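Local coordinates for hexapeptide transferase family protein (Anaplasma phagocytophilum, PDB 3IXC) that probably acts as a transferase of the hexapeptide family, folding into a left-handed parallel beta-helix that assembles as a trimer and binds magnesium ions, at residues 32-37 against 46-51; 38-43 against 56-61; 96-101 against 113-118; 126-131 against 142-147. All coordinates share one frame; numbering follows the deposited sequence.

Interaction 1. Residues 32-37 against 46-51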
loop_
_atom_site.group_PDB
_atom_site.type_symbol
_atom_site.label_atom_id
_atom_site.label_comp_id
_atom_site.label_asym_id
_atom_site.label_seq_id
_atom_site.Cartn_x
_atom_site.Cartn_y
_atom_site.Cartn_z
ATOM N N VAL A 32 17.752 20.142 4.045
ATOM C CA VAL A 32 16.432 20.566 4.522
ATOM C C VAL A 32 15.793 19.465 5.348
ATOM O O VAL A 32 15.751 18.309 4.922
ATOM C CB VAL A 32 15.485 20.943 3.357
ATOM C CG1 VAL A 32 14.092 21.369 3.893
ATOM C CG2 VAL A 32 16.105 22.049 2.511
ATOM N N SER A 33 15.301 19.831 6.529
ATOM C CA SER A 33 14.586 18.892 7.391
ATOM C C SER A 33 13.153 19.366 7.593
ATOM O O SER A 33 12.870 20.562 7.479
ATOM C CB SER A 33 15.296 18.733 8.741
ATOM O OG SER A 33 16.459 17.931 8.593
ATOM N N PRO A 34 12.233 18.426 7.875
ATOM C CA PRO A 34 10.829 18.818 8.006
ATOM C C PRO A 34 10.568 19.774 9.160
ATOM O O PRO A 34 11.312 19.785 10.144
ATOM C CB PRO A 34 10.122 17.488 8.272
ATOM C CG PRO A 34 11.011 16.458 7.610
ATOM C CD PRO A 34 12.400 16.957 7.879
ATOM N N SER A 35 9.524 20.581 9.000
ATOM C CA SER A 35 9.047 21.464 10.055
ATOM C C SER A 35 7.716 20.913 10.542
ATOM O O SER A 35 6.732 20.900 9.803
ATOM C CB SER A 35 8.894 22.893 9.535
ATOM O OG SER A 35 10.153 23.445 9.190
ATOM N N VAL A 36 7.699 20.431 11.784
ATOM C CA VAL A 36 6.518 19.768 12.344
ATOM C C VAL A 36 6.003 20.492 13.591
ATOM O O VAL A 36 6.729 20.659 14.575
ATOM C CB VAL A 36 6.812 18.273 12.678
ATOM C CG1 VAL A 36 5.575 17.580 13.260
ATOM C CG2 VAL A 36 7.289 17.522 11.440
ATOM N N ASP A 37 4.746 20.926 13.541
ATOM C CA ASP A 37 4.113 21.556 14.701
ATOM C C ASP A 37 4.139 20.573 15.875
ATOM O O ASP A 37 3.906 19.375 15.697
ATOM C CB ASP A 37 2.677 21.970 14.360
ATOM C CG ASP A 37 2.072 22.925 15.384
ATOM O OD1 ASP A 37 1.704 22.478 16.486
ATOM O OD2 ASP A 37 1.943 24.124 15.075
ATOM N N ALA A 46 6.381 6.338 10.826
ATOM C CA ALA A 46 6.211 7.215 9.669
ATOM C C ALA A 46 7.588 7.704 9.227
ATOM O O ALA A 46 8.542 7.673 9.999
ATOM C CB ALA A 46 5.308 8.411 10.011
ATOM N N ARG A 47 7.689 8.131 7.972
ATOM C CA ARG A 47 8.938 8.693 7.452
ATOM C C ARG A 47 8.601 9.980 6.733
ATOM O O ARG A 47 7.782 9.998 5.810
ATOM C CB ARG A 47 9.672 7.694 6.541
ATOM C CG ARG A 47 10.268 6.481 7.283
ATOM C CD ARG A 47 11.421 6.873 8.212
ATOM N NE ARG A 47 12.007 5.734 8.932
ATOM C CZ ARG A 47 11.605 5.293 10.123
ATOM N NH1 ARG A 47 10.590 5.860 10.762
ATOM N NH2 ARG A 47 12.231 4.257 10.681
ATOM N N ILE A 48 9.211 11.060 7.209
ATOM C CA ILE A 48 8.964 12.393 6.679
ATOM C C ILE A 48 10.317 12.954 6.264
ATOM O O ILE A 48 11.199 13.155 7.096
ATOM C CB ILE A 48 8.272 13.296 7.721
ATOM C CG1 ILE A 48 6.982 12.645 8.226
ATOM C CG2 ILE A 48 7.949 14.663 7.131
ATOM C CD1 ILE A 48 6.278 13.438 9.301
ATOM N N ILE A 49 10.473 13.172 4.962
ATOM C CA ILE A 49 11.786 13.470 4.393
ATOM C C ILE A 49 11.831 14.831 3.731
ATOM O O ILE A 49 10.980 15.160 2.904
ATOM C CB ILE A 49 12.204 12.383 3.340
ATOM C CG1 ILE A 49 12.150 10.964 3.934
ATOM C CG2 ILE A 49 13.593 12.687 2.761
ATOM C CD1 ILE A 49 10.933 10.157 3.515
ATOM N N GLY A 50 12.851 15.615 4.081
ATOM C CA GLY A 50 13.130 16.862 3.377
ATOM C C GLY A 50 12.153 18.000 3.597
ATOM O O GLY A 50 11.824 18.356 4.733
ATOM N N ASP A 51 11.707 18.588 2.492
ATOM C CA ASP A 51 10.964 19.840 2.530
ATOM C C ASP A 51 9.488 19.570 2.778
ATOM O O ASP A 51 8.676 19.596 1.858
ATOM C CB ASP A 51 11.170 20.607 1.223
ATOM C CG ASP A 51 10.757 22.067 1.311
ATOM O OD1 ASP A 51 10.221 22.519 2.348
ATOM O OD2 ASP A 51 10.985 22.774 0.309
#
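Pro34 lays its ring against the backbone of Ile48 and Gly50, where two successive coils of the left-handed beta-helix meet near a corner. Followed outward from the main chain, each of the three side-chain carbons finds a partner. CB rests on the CG2 methyl of Ile48 at 3.7 Å; Ile48 is modelled in two conformers, so contacts with its side chain describe one of them. CG, the tip, comes to 3.3 Å from the carbonyl oxygen Ile48 O and also touches Ile48 CG2. CD turns back toward Gly50 O, 3.5 Å away. Pro34 N lies 3.2 Å from the same Gly50 O, yet the tertiary amide nitrogen of a proline carries no hydrogen, so that approach is van der Waals only.

The corner itself is evident at Gly50, whose phi of 71° bends the chain from strand 47-49 toward strand 52-54. Its CA faces the preceding coil and makes a CA-H...O contact with Val32 O at 3.4 Å, nearly straight at 167°. The segments thus meet through carbonyl oxygens, ring carbons and methyls, while regular pairing of Ser35 is with Val52 and Ile54 and that of Arg47 with Thr64 and Leu66. Leu26 touches both Pro34 and Ile48, joining the contact to strand 26-27.

At the same corner Val32 bears on Asp51. With chi1 at 179°, its CG1 stands opposite the backbone N and beside the carbonyl carbon, which places this methyl 3.7 Å from Asp51 CA and 4.0 Å from Asp51 CB.

Interaction 2. Residues 38-43 against 56-61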
loop_
_atom_site.group_PDB
_atom_site.type_symbol
_atom_site.label_atom_id
_atom_site.label_comp_id
_atom_site.label_asym_id
_atom_site.label_seq_id
_atom_site.Cartn_x
_atom_site.Cartn_y
_atom_site.Cartn_z
ATOM N N SER A 38 4.436 21.079 17.070
ATOM C CA SER A 38 4.537 20.233 18.264
ATOM C C SER A 38 3.226 19.524 18.635
ATOM O O SER A 38 3.241 18.535 19.372
ATOM C CB SER A 38 5.057 21.048 19.453
ATOM O OG SER A 38 4.101 22.011 19.850
ATOM N N THR A 39 2.102 20.018 18.116
ATOM C CA THR A 39 0.794 19.432 18.420
ATOM C C THR A 39 0.389 18.365 17.409
ATOM O O THR A 39 -0.652 17.719 17.564
ATOM C CB THR A 39 -0.326 20.496 18.500
ATOM O OG1 THR A 39 -0.513 21.099 17.213
ATOM C CG2 THR A 39 0.009 21.572 19.536
ATOM N N ALA A 40 1.201 18.185 16.369
ATOM C CA ALA A 40 0.924 17.144 15.382
ATOM C C ALA A 40 1.296 15.774 15.937
ATOM O O ALA A 40 2.290 15.638 16.662
ATOM C CB ALA A 40 1.664 17.415 14.071
ATOM N N PHE A 41 0.482 14.769 15.620
ATOM C CA PHE A 41 0.824 13.388 15.918
ATOM C C PHE A 41 1.567 12.782 14.739
ATOM O O PHE A 41 1.078 12.812 13.608
ATOM C CB PHE A 41 -0.427 12.556 16.223
ATOM C CG PHE A 41 -0.165 11.070 16.272
ATOM C CD1 PHE A 41 0.598 10.518 17.296
ATOM C CD2 PHE A 41 -0.671 10.229 15.288
ATOM C CE1 PHE A 41 0.845 9.135 17.342
ATOM C CE2 PHE A 41 -0.438 8.858 15.326
ATOM C CZ PHE A 41 0.314 8.306 16.349
ATOM N N ILE A 42 2.756 12.243 15.008
ATOM C CA ILE A 42 3.515 11.518 13.992
ATOM C C ILE A 42 3.785 10.110 14.494
ATOM O O ILE A 42 4.487 9.920 15.501
ATOM C CB ILE A 42 4.877 12.193 13.680
ATOM C CG1 ILE A 42 4.723 13.717 13.497
ATOM C CG2 ILE A 42 5.543 11.513 12.494
ATOM C CD1 ILE A 42 3.904 14.142 12.287
ATOM N N ALA A 43 3.225 9.115 13.802
ATOM C CA ALA A 43 3.454 7.729 14.180
ATOM C C ALA A 43 4.946 7.428 14.132
ATOM O O ALA A 43 5.659 7.919 13.252
ATOM C CB ALA A 43 2.694 6.790 13.253
ATOM N N LYS A 56 -0.525 22.413 12.799
ATOM C CA LYS A 56 -1.149 22.181 14.096
ATOM C C LYS A 56 -2.202 21.071 14.036
ATOM O O LYS A 56 -3.053 21.072 13.151
ATOM C CB LYS A 56 -1.786 23.498 14.571
ATOM C CG LYS A 56 -2.771 23.392 15.701
ATOM C CD LYS A 56 -3.270 24.794 16.073
ATOM C CE LYS A 56 -4.332 24.740 17.163
ATOM N NZ LYS A 56 -4.743 26.125 17.569
ATOM N N ASN A 57 -2.133 20.133 14.981
ATOM C CA ASN A 57 -3.153 19.087 15.141
ATOM C C ASN A 57 -3.287 18.113 13.977
ATOM O O ASN A 57 -4.256 17.363 13.926
ATOM C CB ASN A 57 -4.537 19.684 15.456
ATOM C CG ASN A 57 -4.577 20.412 16.793
ATOM O OD1 ASN A 57 -3.821 20.097 17.726
ATOM N ND2 ASN A 57 -5.480 21.384 16.900
ATOM N N ALA A 58 -2.340 18.139 13.037
ATOM C CA ALA A 58 -2.318 17.123 11.985
ATOM C C ALA A 58 -1.959 15.765 12.578
ATOM O O ALA A 58 -1.426 15.682 13.685
ATOM C CB ALA A 58 -1.337 17.502 10.880
ATOM N N SER A 59 -2.260 14.700 11.844
ATOM C CA SER A 59 -1.882 13.361 12.279
ATOM C C SER A 59 -1.414 12.552 11.075
ATOM O O SER A 59 -2.109 12.444 10.056
ATOM C CB SER A 59 -3.008 12.657 13.061
ATOM O OG SER A 59 -4.246 12.623 12.354
ATOM N N ILE A 60 -0.203 12.031 11.203
ATOM C CA ILE A 60 0.465 11.282 10.137
ATOM C C ILE A 60 0.648 9.870 10.677
ATOM O O ILE A 60 1.343 9.667 11.675
ATOM C CB ILE A 60 1.824 11.938 9.776
ATOM C CG1 ILE A 60 1.652 13.452 9.507
ATOM C CG2 ILE A 60 2.495 11.207 8.622
ATOM C CD1 ILE A 60 0.732 13.807 8.314
ATOM N N TRP A 61 0.012 8.903 10.018
ATOM C CA TRP A 61 -0.214 7.578 10.605
ATOM C C TRP A 61 0.851 6.532 10.253
ATOM O O TRP A 61 1.873 6.846 9.630
ATOM C CB TRP A 61 -1.666 7.132 10.319
ATOM C CG TRP A 61 -2.598 8.045 11.076
ATOM C CD1 TRP A 61 -3.087 9.269 10.664
ATOM C CD2 TRP A 61 -3.059 7.864 12.417
ATOM N NE1 TRP A 61 -3.842 9.839 11.673
ATOM C CE2 TRP A 61 -3.845 8.997 12.754
ATOM C CE3 TRP A 61 -2.895 6.847 13.368
ATOM C CZ2 TRP A 61 -4.470 9.137 14.002
ATOM C CZ3 TRP A 61 -3.524 6.982 14.609
ATOM C CH2 TRP A 61 -4.304 8.127 14.912
#
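The rings of Phe41 and Trp61 meet edge-to-face: the edge of Phe41 is directed at the face of the indole, with centroids of the two six-membered rings 4.9 Å apart and planes at 57°. Phe41 CE2 is the atom that touches, 3.6 Å above the Trp61 plane and offset toward its rim. Around Phe41 itself, Ser59 CB sits at the edge, 4.0 Å from CD2, and Ala43 N lies over one face near the rim. A chi1 of 169° swings the phenyl beside its own carbonyl carbon, toward the neighbouring coil. The indole has a weak tether as well, from Trp61 NE1 to Ser59 OG at 2.9 Å. Tyr190 of the same chain meets both rings, and Arg67 of the third subunit makes a cation-pi contact with Trp61, so the pair lies close to the trimer interface.

Beneath the rings the backbones run in parallel. Ile60 N reaches Phe41 O at 2.8 Å with an angle of 166°, and the bonds Phe41 N to Ala58 O and Ala43 N to Ile60 O flank it. Ile42 and Ile60 lie side by side on the face opposite Phe41 and Ser59, Ile42 CD1 3.6 Å from Ile60 CG1. At the preceding turn Asn57 N donates to Thr39 OG1 at 2.9 Å; this hydroxyl is also bonded to Asp37, while Asn57 OD1 is held by Arg188.

The aromatic pair, made as Trp61 just past its strand brings the indole back to Phe41, is particular to this chain; short parallel strands of successive coils in register, with aliphatic side chains stacked on one face, are characteristic of the left-handed beta-helix.

Interaction 3. Residues 96-101 against 113-118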
loop_
_atom_site.group_PDB
_atom_site.type_symbol
_atom_site.label_atom_id
_atom_site.label_comp_id
_atom_site.label_asym_id
_atom_site.label_seq_id
_atom_site.Cartn_x
_atom_site.Cartn_y
_atom_site.Cartn_z
ATOM N N THR A 96 3.203 19.335 -3.572
ATOM C CA THR A 96 1.960 18.783 -3.036
ATOM C C THR A 96 1.497 19.696 -1.910
ATOM O O THR A 96 2.203 19.860 -0.911
ATOM C CB THR A 96 2.155 17.353 -2.499
ATOM O OG1 THR A 96 2.669 16.529 -3.548
ATOM C CG2 THR A 96 0.826 16.764 -2.003
ATOM N N VAL A 97 0.329 20.303 -2.096
ATOM C CA VAL A 97 -0.211 21.253 -1.121
ATOM C C VAL A 97 -1.528 20.686 -0.625
ATOM O O VAL A 97 -2.469 20.521 -1.400
ATOM C CB VAL A 97 -0.417 22.654 -1.731
ATOM C CG1 VAL A 97 -1.058 23.598 -0.698
ATOM C CG2 VAL A 97 0.919 23.226 -2.226
ATOM N N ILE A 98 -1.557 20.351 0.661
ATOM C CA ILE A 98 -2.732 19.758 1.297
ATOM C C ILE A 98 -3.231 20.744 2.339
ATOM O O ILE A 98 -2.465 21.195 3.202
ATOM C CB ILE A 98 -2.391 18.389 1.934
ATOM C CG1 ILE A 98 -1.864 17.430 0.856
ATOM C CG2 ILE A 98 -3.626 17.789 2.630
ATOM C CD1 ILE A 98 -1.117 16.206 1.383
ATOM N N GLY A 99 -4.506 21.105 2.224
ATOM C CA GLY A 99 -5.097 22.147 3.066
ATOM C C GLY A 99 -5.417 21.683 4.474
ATOM O O GLY A 99 -4.855 20.694 4.964
ATOM N N LYS A 100 -6.329 22.413 5.113
ATOM C CA LYS A 100 -6.709 22.195 6.502
ATOM C C LYS A 100 -7.875 21.225 6.604
ATOM O O LYS A 100 -8.752 21.211 5.747
ATOM C CB LYS A 100 -7.126 23.521 7.142
ATOM C CG LYS A 100 -6.085 24.608 7.091
ATOM C CD LYS A 100 -6.655 25.847 7.759
ATOM C CE LYS A 100 -5.784 27.060 7.544
ATOM N NZ LYS A 100 -6.436 28.274 8.114
ATOM N N PHE A 101 -7.890 20.426 7.670
ATOM C CA PHE A 101 -9.018 19.526 7.960
ATOM C C PHE A 101 -9.338 18.587 6.802
ATOM O O PHE A 101 -10.501 18.301 6.511
ATOM C CB PHE A 101 -10.241 20.337 8.432
ATOM C CG PHE A 101 -9.932 21.237 9.588
ATOM C CD1 PHE A 101 -9.670 20.705 10.850
ATOM C CD2 PHE A 101 -9.866 22.615 9.410
ATOM C CE1 PHE A 101 -9.358 21.542 11.929
ATOM C CE2 PHE A 101 -9.556 23.454 10.474
ATOM C CZ PHE A 101 -9.307 22.919 11.736
ATOM N N CYS A 113 -0.091 17.142 -6.245
ATOM C CA CYS A 113 -1.482 17.576 -6.338
ATOM C C CYS A 113 -1.810 18.673 -5.330
ATOM O O CYS A 113 -1.002 18.994 -4.456
ATOM C CB CYS A 113 -2.427 16.386 -6.150
ATOM S SG CYS A 113 -2.232 15.506 -4.569
ATOM N N THR A 114 -3.002 19.243 -5.457
ATOM C CA THR A 114 -3.463 20.272 -4.531
ATOM C C THR A 114 -4.818 19.857 -3.976
ATOM O O THR A 114 -5.752 19.615 -4.740
ATOM C CB THR A 114 -3.575 21.635 -5.240
ATOM O OG1 THR A 114 -2.296 21.989 -5.776
ATOM C CG2 THR A 114 -4.036 22.722 -4.273
ATOM N N LEU A 115 -4.917 19.770 -2.651
ATOM C CA LEU A 115 -6.165 19.370 -1.991
ATOM C C LEU A 115 -6.636 20.504 -1.094
ATOM O O LEU A 115 -5.937 20.895 -0.151
ATOM C CB LEU A 115 -5.963 18.080 -1.176
ATOM C CG LEU A 115 -5.252 16.898 -1.857
ATOM C CD1 LEU A 115 -5.166 15.723 -0.904
ATOM C CD2 LEU A 115 -5.938 16.472 -3.175
ATOM N N GLY A 116 -7.810 21.047 -1.402
ATOM C CA GLY A 116 -8.341 22.183 -0.653
ATOM C C GLY A 116 -8.810 21.784 0.728
ATOM O O GLY A 116 -8.924 20.592 1.046
ATOM N N ASN A 117 -9.092 22.781 1.566
ATOM C CA ASN A 117 -9.589 22.501 2.912
ATOM C C ASN A 117 -10.799 21.582 2.863
ATOM O O ASN A 117 -11.651 21.717 1.985
ATOM C CB ASN A 117 -9.990 23.784 3.638
ATOM C CG ASN A 117 -8.866 24.792 3.724
ATOM O OD1 ASN A 117 -7.681 24.450 3.636
ATOM N ND2 ASN A 117 -9.236 26.059 3.907
ATOM N N ASN A 118 -10.865 20.655 3.813
ATOM C CA ASN A 118 -11.994 19.725 3.938
ATOM C C ASN A 118 -12.157 18.762 2.763
ATOM O O ASN A 118 -13.210 18.137 2.639
ATOM C CB ASN A 118 -13.332 20.465 4.143
ATOM C CG ASN A 118 -13.570 20.941 5.577
ATOM O OD1 ASN A 118 -14.282 21.924 5.776
ATOM N ND2 ASN A 118 -13.039 20.226 6.574
#
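With chi1 at -57°, Asn117 sends its CG away from its own carbonyl carbon and alongside Lys100, so that OD1 meets Lys100 N. A similar chi1 of -80° in Asn118 also puts CG beside its backbone N, but here ND2 is the atom turned to Phe101. Both asparagines join successive coils of the left-handed beta-helix just past the end of a strand pair. The bond from Lys100 N to Asn117 OD1 is 2.9 Å long and almost straight at 177°, although the donor stands above the carbonyl plane rather than on a lone pair. It supplies a side-chain acceptor between the backbone bonds from Gly99 N to Leu115 O (2.8 Å) and from Asn118 N to Lys100 O (2.9 Å).

Upstream the pairing is regular and parallel: Val97 N donates to Cys113 O at 3.0 Å, and Leu115 N to Val97 O at 2.8 Å. Ile98 and Leu115 lie side by side on one face, where Leu110 and Ile104 touch both, while Val97 and Thr114 occupy the other. Gly99 CA passes 3.5 Å from Asn117 OD1.

Helix 170-188 covers the Phe101 ring, and its Gln177 accepts a hydrogen bond from Asn118 ND2. That nitrogen therefore has two acceptors, the second being Phe101 O at 3.2 Å, and it also lies 3.4 Å from Phe101 CB.

Interaction 4. Residues 126-131 against 142-147; sequences IVMDRA and GSLLTR
Asp129 and Arg147 lie side by side at a turn of the left-handed beta-helix, the carboxylate oxygen lying over the guanidinium face rather than at its N-H edge. Asp129 OD2 sits 3.5 Å from Arg147 NH2, and the two planes are only 23° apart. The salt bridge is thus one of charge alone, with no N-H directed at the oxygen. A water in the guanidinium plane adds a second link, accepting from Asp129 N at 3.1 Å and from Arg147 NE at 3.3 Å. Closer to the backbone, Arg147 CA makes a CA-H...O contact with Asp129 O at 3.2 Å. The chain of Arg147, extended from CG to NE, runs past Asp129 CB, and Arg130 NH2 approaches its CB obliquely. The side-chain contacts of Arg147, the water link included, describe one of two modelled conformers.

What positions this first shell is a type II turn from Met128 to Ala131, closed by Ala131 N to Met128 O at 3.1 Å. The turn follows a parallel strand pair: Leu145 N donates to Ile126 O at 2.8 Å, Met128 N to Leu145 O at 2.9 Å, and Ile126 N to Ser143 O. Farther out, Asp129 touches His111, a magnesium ligand, placing the salt bridge next to the metal site. Met123 of the second subunit packs on Ile126 and Met128, so this face of the sheet borders the trimer interface.

On the opposite face of the sheet, Val127 and Leu145 point the same way; Leu145 CD2 also contacts the turn at Ala131 CB, 3.8 Å away.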
loop_
_atom_site.group_PDB
_atom_site.type_symbol
_atom_site.label_atom_id
_atom_site.label_comp_id
_atom_site.label_asym_id
_atom_site.label_seq_id
_atom_site.Cartn_x
_atom_site.Cartn_y
_atom_site.Cartn_z
ATOM N N ILE A 126 -5.555 7.071 -5.709
ATOM C CA ILE A 126 -4.335 7.603 -6.304
ATOM C C ILE A 126 -4.701 8.955 -6.888
ATOM O O ILE A 126 -5.683 9.061 -7.626
ATOM C CB ILE A 126 -3.801 6.680 -7.424
ATOM C CG1 ILE A 126 -3.495 5.277 -6.877
ATOM C CG2 ILE A 126 -2.564 7.303 -8.096
ATOM C CD1 ILE A 126 -3.114 4.258 -7.964
ATOM N N VAL A 127 -3.943 9.989 -6.527
ATOM C CA VAL A 127 -4.167 11.340 -7.061
ATOM C C VAL A 127 -2.892 11.732 -7.797
ATOM O O VAL A 127 -1.813 11.809 -7.192
ATOM C CB VAL A 127 -4.503 12.359 -5.945
ATOM C CG1 VAL A 127 -4.795 13.734 -6.543
ATOM C CG2 VAL A 127 -5.718 11.878 -5.142
ATOM N N MET A 128 -3.026 11.991 -9.100
ATOM C CA MET A 128 -1.878 12.180 -9.995
ATOM C C MET A 128 -1.423 13.638 -10.072
ATOM O O MET A 128 -2.126 14.546 -9.609
ATOM C CB MET A 128 -2.198 11.660 -11.407
ATOM C CG MET A 128 -2.610 10.186 -11.484
ATOM S SD MET A 128 -1.269 8.994 -11.330
ATOM C CE MET A 128 -0.364 9.287 -12.845
ATOM N N ASP A 129 -0.250 13.841 -10.677
ATOM C CA ASP A 129 0.355 15.162 -10.855
ATOM C C ASP A 129 -0.640 16.178 -11.400
ATOM O O ASP A 129 -1.367 15.902 -12.355
ATOM C CB ASP A 129 1.571 15.078 -11.799
ATOM C CG ASP A 129 2.860 14.637 -11.094
ATOM O OD1 ASP A 129 2.876 14.488 -9.855
ATOM O OD2 ASP A 129 3.878 14.456 -11.793
ATOM N N ARG A 130 -0.669 17.352 -10.778
ATOM C CA ARG A 130 -1.468 18.490 -11.246
ATOM C C ARG A 130 -2.977 18.346 -10.999
ATOM O O ARG A 130 -3.731 19.274 -11.283
ATOM C CB ARG A 130 -1.188 18.831 -12.727
ATOM C CG ARG A 130 0.243 19.271 -13.018
ATOM C CD ARG A 130 0.441 19.656 -14.488
ATOM N NE ARG A 130 0.531 18.485 -15.363
ATOM C CZ ARG A 130 -0.457 18.028 -16.129
ATOM N NH1 ARG A 130 -1.637 18.639 -16.151
ATOM N NH2 ARG A 130 -0.258 16.957 -16.889
ATOM N N ALA A 131 -3.425 17.209 -10.463
ATOM C CA ALA A 131 -4.831 17.101 -10.075
ATOM C C ALA A 131 -5.138 18.073 -8.934
ATOM O O ALA A 131 -4.264 18.408 -8.133
ATOM C CB ALA A 131 -5.200 15.664 -9.692
ATOM N N GLY A 142 -10.797 3.922 -3.543
ATOM C CA GLY A 142 -10.290 3.187 -4.701
ATOM C C GLY A 142 -10.293 3.962 -6.004
ATOM O O GLY A 142 -10.217 3.359 -7.075
ATOM N N SER A 143 -10.369 5.289 -5.923
ATOM C CA SER A 143 -10.388 6.114 -7.132
ATOM C C SER A 143 -8.994 6.357 -7.691
ATOM O O SER A 143 -8.004 6.275 -6.964
ATOM C CB SER A 143 -11.017 7.472 -6.855
ATOM O OG SER A 143 -12.362 7.350 -6.430
ATOM N N LEU A 144 -8.947 6.659 -8.987
ATOM C CA LEU A 144 -7.716 7.060 -9.663
ATOM C C LEU A 144 -7.972 8.402 -10.337
ATOM O O LEU A 144 -8.560 8.451 -11.428
ATOM C CB LEU A 144 -7.301 6.000 -10.693
ATOM C CG LEU A 144 -6.174 6.342 -11.681
ATOM C CD1 LEU A 144 -4.893 6.681 -10.945
ATOM C CD2 LEU A 144 -5.941 5.209 -12.670
ATOM N N LEU A 145 -7.562 9.486 -9.680
ATOM C CA LEU A 145 -7.779 10.832 -10.212
ATOM C C LEU A 145 -6.587 11.210 -11.076
ATOM O O LEU A 145 -5.476 11.391 -10.569
ATOM C CB LEU A 145 -7.978 11.847 -9.074
ATOM C CG LEU A 145 -8.369 13.274 -9.499
ATOM C CD1 LEU A 145 -9.703 13.286 -10.244
ATOM C CD2 LEU A 145 -8.432 14.200 -8.288
ATOM N N THR A 146 -6.821 11.313 -12.382
ATOM C CA THR A 146 -5.723 11.411 -13.352
ATOM C C THR A 146 -5.179 12.835 -13.478
ATOM O O THR A 146 -5.750 13.776 -12.911
ATOM C CB THR A 146 -6.132 10.827 -14.721
ATOM O OG1 THR A 146 -7.284 11.522 -15.217
ATOM C CG2 THR A 146 -6.467 9.342 -14.579
ATOM N N ARG A 147 -4.077 12.981 -14.219
ATOM C CA ARG A 147 -3.345 14.242 -14.235
ATOM C C ARG A 147 -4.205 15.434 -14.660
ATOM O O ARG A 147 -4.923 15.387 -15.660
ATOM C CB ARG A 147 -2.065 14.136 -15.074
ATOM C CG ARG A 147 -0.949 13.336 -14.396
ATOM C CD ARG A 147 0.358 13.432 -15.178
ATOM N NE ARG A 147 1.460 12.740 -14.510
ATOM C CZ ARG A 147 2.703 12.694 -14.978
ATOM N NH1 ARG A 147 3.005 13.295 -16.121
ATOM N NH2 ARG A 147 3.645 12.043 -14.309
HETATM O O HOH W 1 1.706 11.594 -11.477
#

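In the fold
From the N terminus, interaction 1 closes the first short loop, bringing 46-51 back beside 32-37. Interaction 2 crosses it, since 38-43 leaves from within that loop and 56-61 returns beyond it; the two touch where Ile48 and Val36 meet Ile42. Both lie in the N-terminal coils. Interactions 3 and 4 follow in series, each joining one coil to the next. They touch as well: Thr114 N lies 3.1 Å from Ala131 O, a probable hydrogen bond, and Cys113 packs on Val127. Interaction 1 shares a sheet with each of interactions 3 and 4, whereas interactions 2 and 4, with centres about 25 Å apart, lie on opposite sides of the chain's centre.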